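Serine proteinase inhibitor 1 (Myxoma virus, PDB 6BJ5) inhibits serine proteases as a poxvirus serpin and is important in virulence. Local coordinates at residues Q103-N108 and D114-Y119; V200-Y205 and R237-D242; V215-D218 and E222-R225. All blocks are in the same frame, centred on the assembly; numbering follows the deposited sequence.

Interaction 1 joins the edge strand 103-105 of the large serpin sheet to helix 112-120, whereas interactions 2 and 3 lie together on the opposite side of the chain's centre. The centres of interactions 1 and 2 are 44 Å apart, and those of interactions 1 and 3 are 42 Å apart. Interactions 2 and 3 share the smaller sheet: their centres are 16 Å apart, and Val-200 CG2 touches Val-215 CG2 at 4.1 Å. Interaction 3 is nested in the chain between the segments of interaction 2. Strand 305-314, placed between strands 142-153 and 293-302, is consistent with a reactive-centre loop inserted into the sheet of interaction 1.

Interaction 1. Residues Q103-N108 and D114-Y119; sequences QRVTFN and DVINSY
Gln-103 lies across one face of the Tyr-119 ring, and its CG sits 4.1 Å from the ring centroid, 27° off the normal, in a CH-pi contact. A bend at chi2 (-63°) folds the glutamine chain so that its amide comes above and just outside the phenol rim, the two planes inclined by 31°. Gln-103 CD is then 3.3 Å from Tyr-119 CE2, toward the hydroxyl end of the ring. The polar ends approach, Gln-103 NE2 being 3.1 Å from Tyr-119 OH, but the angle is too poor for a hydrogen bond. Each has another partner: NE2 is bonded to Ser-101 O and the hydroxyl to Glu-77 OE1. The apolar part centres on Ile-116, whose terminal CD1 meets Val-105 CG2 at 4.1 Å. The same methyl reaches Phe-107 CE1 at 4.1 Å, obliquely to that ring. Val-105 thus serves two neighbours, since its other methyl, CG1, lies 3.3 Å above the plane of the Phe-107 ring, offset toward the rim. Phe-79 of strand 73-81 touches Gln-103, Phe-107 and Ile-116, while Val-112 packs against Val-105 and Phe-107, so that helix 112-120 is seated against the edge of the large sheet, where strand 103-105 runs parallel to strand 73-81.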
# COMPACT_ATOMS: atom_id res chain seq x y z
N GLN A 103 -22.62 0.13 8.19
CA GLN A 103 -23.29 -1.16 8.10
C GLN A 103 -23.36 -1.76 9.50
O GLN A 103 -22.33 -2.12 10.08
CB GLN A 103 -22.54 -2.10 7.16
CG GLN A 103 -22.41 -1.56 5.75
CD GLN A 103 -23.75 -1.38 5.08
OE1 GLN A 103 -24.56 -2.31 5.05
NE2 GLN A 103 -23.99 -0.20 4.52
N ARG A 104 -24.57 -1.88 10.04
CA ARG A 104 -24.72 -2.48 11.36
C ARG A 104 -24.62 -3.98 11.18
O ARG A 104 -25.15 -4.55 10.22
CB ARG A 104 -26.05 -2.10 12.01
CG ARG A 104 -26.47 -0.63 11.91
CD ARG A 104 -25.51 0.41 12.44
NE ARG A 104 -25.03 0.16 13.79
CZ ARG A 104 -25.24 0.98 14.82
NH1 ARG A 104 -24.74 0.67 16.00
NH2 ARG A 104 -25.94 2.10 14.66
N VAL A 105 -23.91 -4.63 12.10
CA VAL A 105 -23.43 -6.00 11.93
C VAL A 105 -23.39 -6.60 13.32
O VAL A 105 -23.42 -5.88 14.32
CB VAL A 105 -22.03 -5.97 11.24
CG1 VAL A 105 -20.96 -5.72 12.24
CG2 VAL A 105 -21.73 -7.21 10.43
N THR A 106 -23.37 -7.93 13.41
CA THR A 106 -23.22 -8.60 14.71
C THR A 106 -21.88 -9.30 14.75
O THR A 106 -21.73 -10.37 14.15
CB THR A 106 -24.33 -9.62 14.96
OG1 THR A 106 -25.61 -8.98 14.88
CG2 THR A 106 -24.16 -10.21 16.35
N PHE A 107 -20.93 -8.76 15.50
CA PHE A 107 -19.60 -9.33 15.44
C PHE A 107 -19.40 -10.62 16.24
O PHE A 107 -18.25 -11.02 16.42
CB PHE A 107 -18.54 -8.31 15.87
CG PHE A 107 -18.18 -7.33 14.78
CD1 PHE A 107 -17.42 -7.76 13.69
CD2 PHE A 107 -18.54 -5.99 14.85
CE1 PHE A 107 -17.07 -6.90 12.68
CE2 PHE A 107 -18.18 -5.10 13.84
CZ PHE A 107 -17.45 -5.56 12.76
N ASN A 108 -20.45 -11.28 16.72
CA ASN A 108 -20.27 -12.57 17.38
C ASN A 108 -20.78 -13.73 16.52
O ASN A 108 -20.14 -14.79 16.49
CB ASN A 108 -20.95 -12.57 18.76
CG ASN A 108 -20.79 -13.89 19.54
OD1 ASN A 108 -20.40 -14.93 19.00
ND2 ASN A 108 -21.00 -13.82 20.85
N ASP A 114 -19.44 -13.77 6.38
CA ASP A 114 -20.20 -13.94 5.15
C ASP A 114 -20.92 -12.66 4.78
O ASP A 114 -20.87 -12.22 3.63
CB ASP A 114 -21.17 -15.12 5.30
CG ASP A 114 -20.46 -16.43 5.60
OD1 ASP A 114 -19.23 -16.51 5.35
OD2 ASP A 114 -21.12 -17.38 6.08
N VAL A 115 -21.57 -12.02 5.76
CA VAL A 115 -22.22 -10.73 5.51
C VAL A 115 -21.23 -9.74 4.93
O VAL A 115 -21.55 -9.01 3.97
CB VAL A 115 -22.86 -10.17 6.80
CG1 VAL A 115 -23.63 -8.90 6.47
CG2 VAL A 115 -23.76 -11.20 7.48
N ILE A 116 -20.02 -9.70 5.48
CA ILE A 116 -19.11 -8.61 5.13
C ILE A 116 -18.43 -8.88 3.79
O ILE A 116 -18.32 -7.98 2.95
CB ILE A 116 -18.11 -8.37 6.27
CG1 ILE A 116 -18.84 -7.78 7.48
CG2 ILE A 116 -17.00 -7.42 5.82
CD1 ILE A 116 -18.07 -7.84 8.77
N ASN A 117 -18.00 -10.12 3.55
CA ASN A 117 -17.50 -10.46 2.22
C ASN A 117 -18.60 -10.37 1.17
O ASN A 117 -18.40 -9.79 0.10
CB ASN A 117 -16.87 -11.85 2.26
CG ASN A 117 -15.50 -11.85 2.90
OD1 ASN A 117 -14.52 -11.41 2.29
ND2 ASN A 117 -15.42 -12.28 4.15
N SER A 118 -19.79 -10.91 1.48
CA SER A 118 -20.92 -10.76 0.56
C SER A 118 -21.30 -9.31 0.33
O SER A 118 -21.99 -9.01 -0.65
CB SER A 118 -22.13 -11.54 1.08
OG SER A 118 -23.35 -10.92 0.70
N TYR A 119 -20.87 -8.39 1.20
CA TYR A 119 -21.14 -6.98 1.01
C TYR A 119 -20.11 -6.30 0.11
O TYR A 119 -20.48 -5.44 -0.69
CB TYR A 119 -21.20 -6.26 2.36
CG TYR A 119 -21.45 -4.76 2.28
CD1 TYR A 119 -20.40 -3.85 2.16
CD2 TYR A 119 -22.74 -4.26 2.32
CE1 TYR A 119 -20.64 -2.50 2.08
CE2 TYR A 119 -22.99 -2.91 2.24
CZ TYR A 119 -21.95 -2.04 2.12
OH TYR A 119 -22.22 -0.69 2.04

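Interaction 2. Residues V200-Y205 and R237-D242; sequences VTELPY and RNMRKD
Met-239 carries the whole contact from its side, reaching Val-200 and Glu-202 on strand 198-204. Residues 237-242 begin with the last turn of helix 229-238, where Arg-237 O accepts a hydrogen bond of 3.0 Å from Arg-240 NH1, in the carbonyl plane, on a lone pair. This bond ties the chain after the helix back to its final turn. Met-239 follows, the first residue to leave helical backbone angles, and sends its side chain toward the strand. Its sulfur lies 3.6 Å from Val-200 CG1. The same valine's carbonyl is equally near, with Val-200 O also 3.6 Å from Met-239 SD. A bend at chi3 (-62°) carries the methyl on along the strand, and Met-239 CE comes 3.7 Å from Glu-202 OE1. That buried carboxylate is held from beyond the contact: OE1 is hydrogen-bonded to Tyr-21 OH and OE2 forms a salt bridge with Lys-23 NZ, both of the second protein chain. Asp-242 OD1 is likewise hydrogen-bonded to Thr-8 OG1 of that chain. The chain leaving helix 229-238 is packed by one methionine onto strand 198-204, which lies between strands 188-191 and 210-217, as fits the serpin fold, where helices G and H lie by sheet B.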
# COMPACT_ATOMS: atom_id res chain seq x y z
N VAL A 200 16.67 5.82 -10.65
CA VAL A 200 15.22 5.82 -10.58
C VAL A 200 14.71 5.93 -12.01
O VAL A 200 15.22 6.72 -12.80
CB VAL A 200 14.67 6.96 -9.70
CG1 VAL A 200 13.15 6.92 -9.64
CG2 VAL A 200 15.25 6.89 -8.31
N THR A 201 13.72 5.10 -12.35
CA THR A 201 13.25 5.00 -13.72
C THR A 201 11.73 4.92 -13.71
O THR A 201 11.16 4.15 -12.93
CB THR A 201 13.86 3.76 -14.40
OG1 THR A 201 15.30 3.83 -14.34
CG2 THR A 201 13.39 3.63 -15.84
N GLU A 202 11.08 5.66 -14.60
CA GLU A 202 9.63 5.75 -14.60
C GLU A 202 9.06 4.89 -15.72
O GLU A 202 9.22 5.20 -16.90
CB GLU A 202 9.15 7.20 -14.73
CG GLU A 202 7.66 7.28 -14.55
CD GLU A 202 7.12 8.66 -14.39
OE1 GLU A 202 7.60 9.39 -13.49
OE2 GLU A 202 6.16 9.00 -15.10
N LEU A 203 8.34 3.86 -15.34
CA LEU A 203 7.63 3.00 -16.27
C LEU A 203 6.18 3.42 -16.29
O LEU A 203 5.45 3.15 -15.33
CB LEU A 203 7.76 1.54 -15.83
CG LEU A 203 9.17 1.03 -15.59
CD1 LEU A 203 9.10 -0.25 -14.78
CD2 LEU A 203 9.83 0.75 -16.92
N PRO A 204 5.72 4.13 -17.31
CA PRO A 204 4.31 4.55 -17.33
C PRO A 204 3.36 3.43 -17.71
O PRO A 204 3.64 2.59 -18.57
CB PRO A 204 4.29 5.65 -18.38
CG PRO A 204 5.43 5.33 -19.28
CD PRO A 204 6.50 4.76 -18.39
N TYR A 205 2.17 3.46 -17.09
CA TYR A 205 1.10 2.54 -17.45
C TYR A 205 0.31 3.14 -18.59
O TYR A 205 0.49 4.30 -18.95
CB TYR A 205 0.18 2.26 -16.25
CG TYR A 205 0.86 1.48 -15.17
CD1 TYR A 205 1.11 0.12 -15.31
CD2 TYR A 205 1.29 2.11 -14.01
CE1 TYR A 205 1.76 -0.57 -14.33
CE2 TYR A 205 1.93 1.43 -13.02
CZ TYR A 205 2.17 0.09 -13.19
OH TYR A 205 2.82 -0.60 -12.20
N ARG A 237 11.53 15.46 -10.47
CA ARG A 237 12.03 16.66 -11.13
C ARG A 237 13.34 16.37 -11.84
O ARG A 237 13.59 16.88 -12.93
CB ARG A 237 12.21 17.81 -10.13
CG ARG A 237 10.94 18.32 -9.46
CD ARG A 237 11.17 19.53 -8.54
NE ARG A 237 12.35 19.40 -7.69
CZ ARG A 237 12.32 19.23 -6.37
NH1 ARG A 237 11.15 19.14 -5.74
NH2 ARG A 237 13.45 19.12 -5.69
N ASN A 238 14.20 15.56 -11.23
CA ASN A 238 15.56 15.36 -11.73
C ASN A 238 15.74 14.15 -12.65
O ASN A 238 16.85 13.94 -13.14
CB ASN A 238 16.55 15.28 -10.57
CG ASN A 238 16.79 16.63 -9.94
OD1 ASN A 238 15.89 17.47 -9.84
ND2 ASN A 238 18.05 16.88 -9.57
N MET A 239 14.70 13.35 -12.88
CA MET A 239 14.82 12.31 -13.90
C MET A 239 14.70 12.96 -15.26
O MET A 239 13.89 13.88 -15.45
CB MET A 239 13.76 11.22 -13.74
CG MET A 239 13.86 10.39 -12.48
SD MET A 239 12.58 9.13 -12.46
CE MET A 239 11.07 10.10 -12.46
N ARG A 240 15.52 12.50 -16.20
CA ARG A 240 15.58 13.06 -17.54
C ARG A 240 15.34 11.95 -18.55
O ARG A 240 15.82 10.83 -18.36
CB ARG A 240 16.94 13.73 -17.80
CG ARG A 240 17.49 14.50 -16.61
CD ARG A 240 17.57 15.99 -16.89
NE ARG A 240 16.30 16.57 -17.33
CZ ARG A 240 15.35 17.01 -16.51
NH1 ARG A 240 15.52 16.93 -15.20
NH2 ARG A 240 14.24 17.53 -17.01
N LYS A 241 14.59 12.26 -19.61
CA LYS A 241 14.34 11.26 -20.64
C LYS A 241 15.66 10.78 -21.26
O LYS A 241 16.71 11.44 -21.16
CB LYS A 241 13.38 11.82 -21.68
CG LYS A 241 12.86 10.76 -22.63
CD LYS A 241 11.89 11.27 -23.69
CE LYS A 241 10.44 11.11 -23.28
NZ LYS A 241 9.52 11.43 -24.42
N ASP A 242 15.62 9.60 -21.89
CA ASP A 242 16.79 8.84 -22.31
C ASP A 242 16.30 7.51 -22.90
O ASP A 242 15.24 7.02 -22.52
CB ASP A 242 17.73 8.61 -21.11
CG ASP A 242 19.01 7.86 -21.47
OD1 ASP A 242 20.06 8.26 -20.94
OD2 ASP A 242 18.98 6.88 -22.23

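Interaction 3. Residues V215-D218 and E222-R225; sequences VVPD and EIVR
Ile-223 packs against Pro-217 and Val-215, pointing from helix 220-226 toward the strand that precedes it. From CB the side chain forks. The CG2 branch goes to the valine, meeting Val-215 CG1 at 4.1 Å. The CG1 branch goes to the proline and makes the tighter contact, with Ile-223 CG1 lying 3.6 Å from Pro-217 CB. The ring's next carbon is slightly farther, Pro-217 CG being 4.1 Å from Ile-223 CG1. At the tip, chi2 of -60° folds the chain instead of extending it, and Ile-223 CD1 ends 4.4 Å from Pro-217 CB. One isoleucine spans two strand residues whose side chains face the helix, while Val-216 between them points away. On the helix, Arg-225 NH2 donates a nearly straight hydrogen bond (2.9 Å, 169°) to Glu-222 OE1, part of a salt bridge. The carboxylate oxygen lies in the guanidinium plane, but the nitrogen comes from above the carboxylate plane. Tyr-198 of the adjoining strand 198-204 touches both Pro-217 and Ile-223, and Val-200 packs on Val-215. Beyond strand 210-217, Val-215 pairs in an antiparallel ladder with a strand of the second protein chain, which extends the sheet; Met-17 of that chain touches Val-215 and, on helix 220-226, Val-224.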
# COMPACT_ATOMS: atom_id res chain seq x y z
N VAL A 215 13.49 1.82 -8.53
CA VAL A 215 14.63 2.34 -7.79
C VAL A 215 15.63 1.19 -7.63
O VAL A 215 15.32 0.21 -6.94
CB VAL A 215 14.19 2.87 -6.42
CG1 VAL A 215 15.37 3.47 -5.62
CG2 VAL A 215 13.07 3.91 -6.59
N VAL A 216 16.80 1.30 -8.25
CA VAL A 216 17.80 0.23 -8.20
C VAL A 216 19.02 0.76 -7.46
O VAL A 216 19.80 1.53 -8.04
CB VAL A 216 18.19 -0.27 -9.60
CG1 VAL A 216 19.23 -1.38 -9.45
CG2 VAL A 216 16.97 -0.74 -10.42
N PRO A 217 19.26 0.37 -6.19
CA PRO A 217 20.35 0.97 -5.42
C PRO A 217 21.50 0.04 -5.14
O PRO A 217 21.39 -1.18 -5.31
CB PRO A 217 19.65 1.36 -4.11
CG PRO A 217 18.76 0.15 -3.87
CD PRO A 217 18.33 -0.34 -5.29
N ASP A 218 22.61 0.60 -4.67
CA ASP A 218 23.69 -0.23 -4.15
C ASP A 218 23.43 -0.68 -2.71
O ASP A 218 24.05 -1.65 -2.26
CB ASP A 218 25.01 0.55 -4.21
CG ASP A 218 25.37 0.99 -5.63
OD1 ASP A 218 24.91 0.35 -6.61
OD2 ASP A 218 26.09 2.01 -5.76
N GLU A 222 19.36 1.71 2.94
CA GLU A 222 19.62 3.14 3.01
C GLU A 222 18.54 3.93 2.28
O GLU A 222 18.12 5.00 2.75
CB GLU A 222 21.02 3.44 2.49
CG GLU A 222 21.67 4.61 3.22
CD GLU A 222 21.92 4.33 4.72
OE1 GLU A 222 21.94 3.14 5.12
OE2 GLU A 222 22.09 5.29 5.50
N ILE A 223 18.09 3.45 1.11
CA ILE A 223 16.99 4.10 0.41
C ILE A 223 15.72 4.09 1.27
O ILE A 223 14.96 5.06 1.29
CB ILE A 223 16.73 3.44 -0.94
CG1 ILE A 223 17.94 3.61 -1.84
CG2 ILE A 223 15.51 4.06 -1.59
CD1 ILE A 223 18.27 5.03 -2.08
N VAL A 224 15.46 2.97 1.93
CA VAL A 224 14.25 2.86 2.74
C VAL A 224 14.27 3.91 3.85
O VAL A 224 13.29 4.64 4.06
CB VAL A 224 14.12 1.44 3.30
CG1 VAL A 224 13.10 1.39 4.42
CG2 VAL A 224 13.72 0.49 2.19
N ARG A 225 15.39 4.03 4.55
CA ARG A 225 15.47 4.96 5.67
C ARG A 225 15.40 6.42 5.25
O ARG A 225 15.19 7.28 6.10
CB ARG A 225 16.73 4.68 6.49
CG ARG A 225 16.56 3.44 7.36
CD ARG A 225 17.76 3.18 8.22
NE ARG A 225 18.89 2.77 7.39
CZ ARG A 225 19.09 1.52 6.98
NH1 ARG A 225 18.23 0.56 7.33
NH2 ARG A 225 20.13 1.23 6.22